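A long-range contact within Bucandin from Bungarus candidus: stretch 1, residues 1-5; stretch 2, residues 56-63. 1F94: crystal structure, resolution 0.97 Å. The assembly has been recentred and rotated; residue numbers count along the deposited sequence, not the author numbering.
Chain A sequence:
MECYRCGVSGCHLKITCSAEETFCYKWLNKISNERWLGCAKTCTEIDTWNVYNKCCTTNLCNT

Stretch 1 (1-5) MECYR
Stretch 2, residues 56-63: CTTNLCNT

The N-terminal stretch of Bucandin runs as an extended strand from Glu2 to Arg5, with phi between -76° and -143° and psi between 154° and 165°. Against it lies the C-terminal segment, which between Thr57 and Thr63 adopts no regular helix or strand. The register is set by two close approaches: Met1 CA to Asn59 CA at 5.0 Å and Cys3 CA to Leu60 CA at 4.4 Å. Both chains advance in the same sense through these pairs, and the contact buries 524 Å² summed over the two sides.

The second stretch is shaped by a type II beta turn from Thr58 to Cys61. Asn59 (phi/psi -52°/126°) and Leu60 (54°/37°) occupy its central positions, and the positive phi of Leu60 is characteristic of the third residue of such a turn. A weak backbone hydrogen bond, Cys61 N to Thr58 O at 3.1 Å, spans it. The disulfide from Cys56 SG to Cys61 SG, 2.0 Å long with both chi1 angles p, ties the start of the segment to the end of the turn. Beyond it, Asn62 takes phi/psi -89°/63°, and Thr63 ends the chain in a carboxylate.

Three hydrogen bonds join the stretches. The turn presents its backbone amide in Leu60 N, which donates to Glu2 O at 2.8 Å with a nearly straight N-H...O angle of 167°. The other two use the side-chain amide of Asn62, whose chi1 is p (57°) and chi2 -22°. Tyr4 N donates to Asn62 OD1 at 2.9 Å and 158°, while Asn62 ND2 donates to Tyr4 O at 3.0 Å and 153°. One carboxamide thus satisfies both the NH and the CO of a single strand residue, much as a neighbouring strand would. Glu2 O also receives a CA-H...O contact, with Asn59 CA to Glu2 O at 3.6 Å and an angle of 141° at the hydrogen.

Apolar packing centres on Tyr4 and Leu60, the residues most covered across this contact. Tyr4 has chi1 m (-68°) and chi2 112°; Leu60 has chi1 m (-63°) and chi2 t (178°). Leu60 CD2 sits 3.8 Å from the centroid of the Tyr4 ring and just 6° off its normal, so the methyl lies over the ring face in a CH-pi contact. Tyr4 CE1 also meets Leu60 CB at 3.7 Å, and Thr63 CG2 approaches Tyr4 CE1 at 3.9 Å. The same leucine methyl also touches the strand, with Leu60 CD2 3.9 Å from Glu2 CB.

At the chain start, Met1 extends with chi1 and chi2 both t before chi3 turns to 101°. This lays its side chain along the approach to the turn: Met1 CG is 3.7 Å from Asn59 CA, and Met1 SD is 3.6 Å from Thr57 O. Arg5, its CA-to-CB bond directed away, makes no contact with the second stretch.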

# COMPACT_ATOMS: atom_id res chain seq x y z
N MET A 1 12.99 -2.76 5.77
CA MET A 1 12.13 -1.74 5.13
C MET A 1 10.78 -1.69 5.88
O MET A 1 10.34 -2.73 6.39
CB MET A 1 11.91 -2.19 3.68
CG MET A 1 11.16 -1.24 2.83
SD MET A 1 11.11 -1.61 1.09
CE MET A 1 9.50 -2.34 0.94
N GLU A 2 10.18 -0.51 5.85
CA GLU A 2 8.85 -0.30 6.36
C GLU A 2 8.00 0.28 5.25
O GLU A 2 8.48 0.89 4.31
CB GLU A 2 8.84 0.71 7.53
CG GLU A 2 9.58 0.20 8.79
CD GLU A 2 9.62 1.31 9.88
OE1 GLU A 2 9.68 2.53 9.54
OE2 GLU A 2 9.56 0.97 11.06
N CYS A 3 6.68 0.11 5.38
CA CYS A 3 5.70 0.75 4.57
C CYS A 3 4.67 1.43 5.46
O CYS A 3 4.55 1.11 6.64
CB CYS A 3 4.94 -0.28 3.68
SG CYS A 3 6.00 -1.19 2.56
N TYR A 4 3.91 2.35 4.88
CA TYR A 4 2.74 2.89 5.57
C TYR A 4 1.61 1.89 5.53
O TYR A 4 1.48 1.05 4.63
CB TYR A 4 2.30 4.23 4.96
CG TYR A 4 3.28 5.32 5.21
CD1 TYR A 4 4.05 5.91 4.20
CD2 TYR A 4 3.49 5.80 6.53
CE1 TYR A 4 4.94 6.92 4.49
CE2 TYR A 4 4.37 6.79 6.83
CZ TYR A 4 5.12 7.36 5.79
OH TYR A 4 6.01 8.34 6.06
N ARG A 5 0.73 2.01 6.54
CA ARG A 5 -0.52 1.29 6.61
C ARG A 5 -1.57 2.22 7.23
O ARG A 5 -1.23 3.25 7.84
CB ARG A 5 -0.45 -0.06 7.30
CG ARG A 5 -0.28 -0.00 8.77
CD ARG A 5 -0.34 -1.34 9.48
NE ARG A 5 -0.48 -1.12 10.92
CZ ARG A 5 -1.63 -0.92 11.59
NH1 ARG A 5 -2.83 -0.93 11.03
NH2 ARG A 5 -1.53 -0.74 12.90
N CYS A 56 5.57 0.03 -5.09
CA CYS A 56 6.89 0.69 -5.01
C CYS A 56 7.76 -0.12 -4.12
O CYS A 56 7.28 -0.96 -3.32
CB CYS A 56 6.77 2.15 -4.59
SG CYS A 56 5.96 2.45 -3.01
N THR A 57 9.10 0.03 -4.17
CA THR A 57 10.03 -0.88 -3.52
C THR A 57 11.04 -0.22 -2.59
O THR A 57 12.07 -0.83 -2.28
CB THR A 57 10.79 -1.74 -4.56
OG1 THR A 57 11.53 -0.89 -5.44
CG2 THR A 57 9.84 -2.56 -5.38
N THR A 58 10.75 0.94 -2.04
CA THR A 58 11.64 1.56 -1.07
C THR A 58 10.87 1.97 0.18
O THR A 58 9.68 2.12 0.22
CB THR A 58 12.44 2.73 -1.63
OG1 THR A 58 11.50 3.73 -2.08
CG2 THR A 58 13.25 2.38 -2.86
N ASN A 59 11.67 2.19 1.25
CA ASN A 59 11.16 2.47 2.56
C ASN A 59 10.15 3.63 2.52
O ASN A 59 10.40 4.71 2.04
CB ASN A 59 12.34 2.82 3.46
CG ASN A 59 11.95 3.02 4.91
OD1 ASN A 59 12.03 4.10 5.50
ND2 ASN A 59 11.55 1.94 5.48
N LEU A 60 8.96 3.38 3.06
CA LEU A 60 7.90 4.35 3.24
C LEU A 60 7.54 5.07 1.95
O LEU A 60 7.19 6.24 1.91
CB LEU A 60 8.28 5.34 4.36
CG LEU A 60 8.44 4.71 5.75
CD1 LEU A 60 8.86 5.77 6.78
CD2 LEU A 60 7.18 4.02 6.19
N CYS A 61 7.57 4.33 0.85
CA CYS A 61 7.35 4.89 -0.48
C CYS A 61 5.87 5.10 -0.82
O CYS A 61 5.54 5.83 -1.74
CB CYS A 61 8.02 4.06 -1.56
SG CYS A 61 7.51 2.33 -1.69
N ASN A 62 4.96 4.42 -0.10
CA ASN A 62 3.54 4.44 -0.40
C ASN A 62 2.86 5.60 0.34
O ASN A 62 2.00 5.45 1.23
CB ASN A 62 2.87 3.12 -0.09
CG ASN A 62 3.03 2.65 1.33
OD1 ASN A 62 3.94 3.04 2.07
ND2 ASN A 62 2.13 1.73 1.73
N THR A 63 3.24 6.85 0.03
CA THR A 63 2.70 8.08 0.56
C THR A 63 1.37 8.53 -0.09
O THR A 63 0.64 9.36 0.45
CB THR A 63 3.70 9.24 0.36
OG1 THR A 63 4.17 9.31 -1.01
CG2 THR A 63 4.91 8.97 1.23
OXT THR A 63 1.10 8.06 -1.22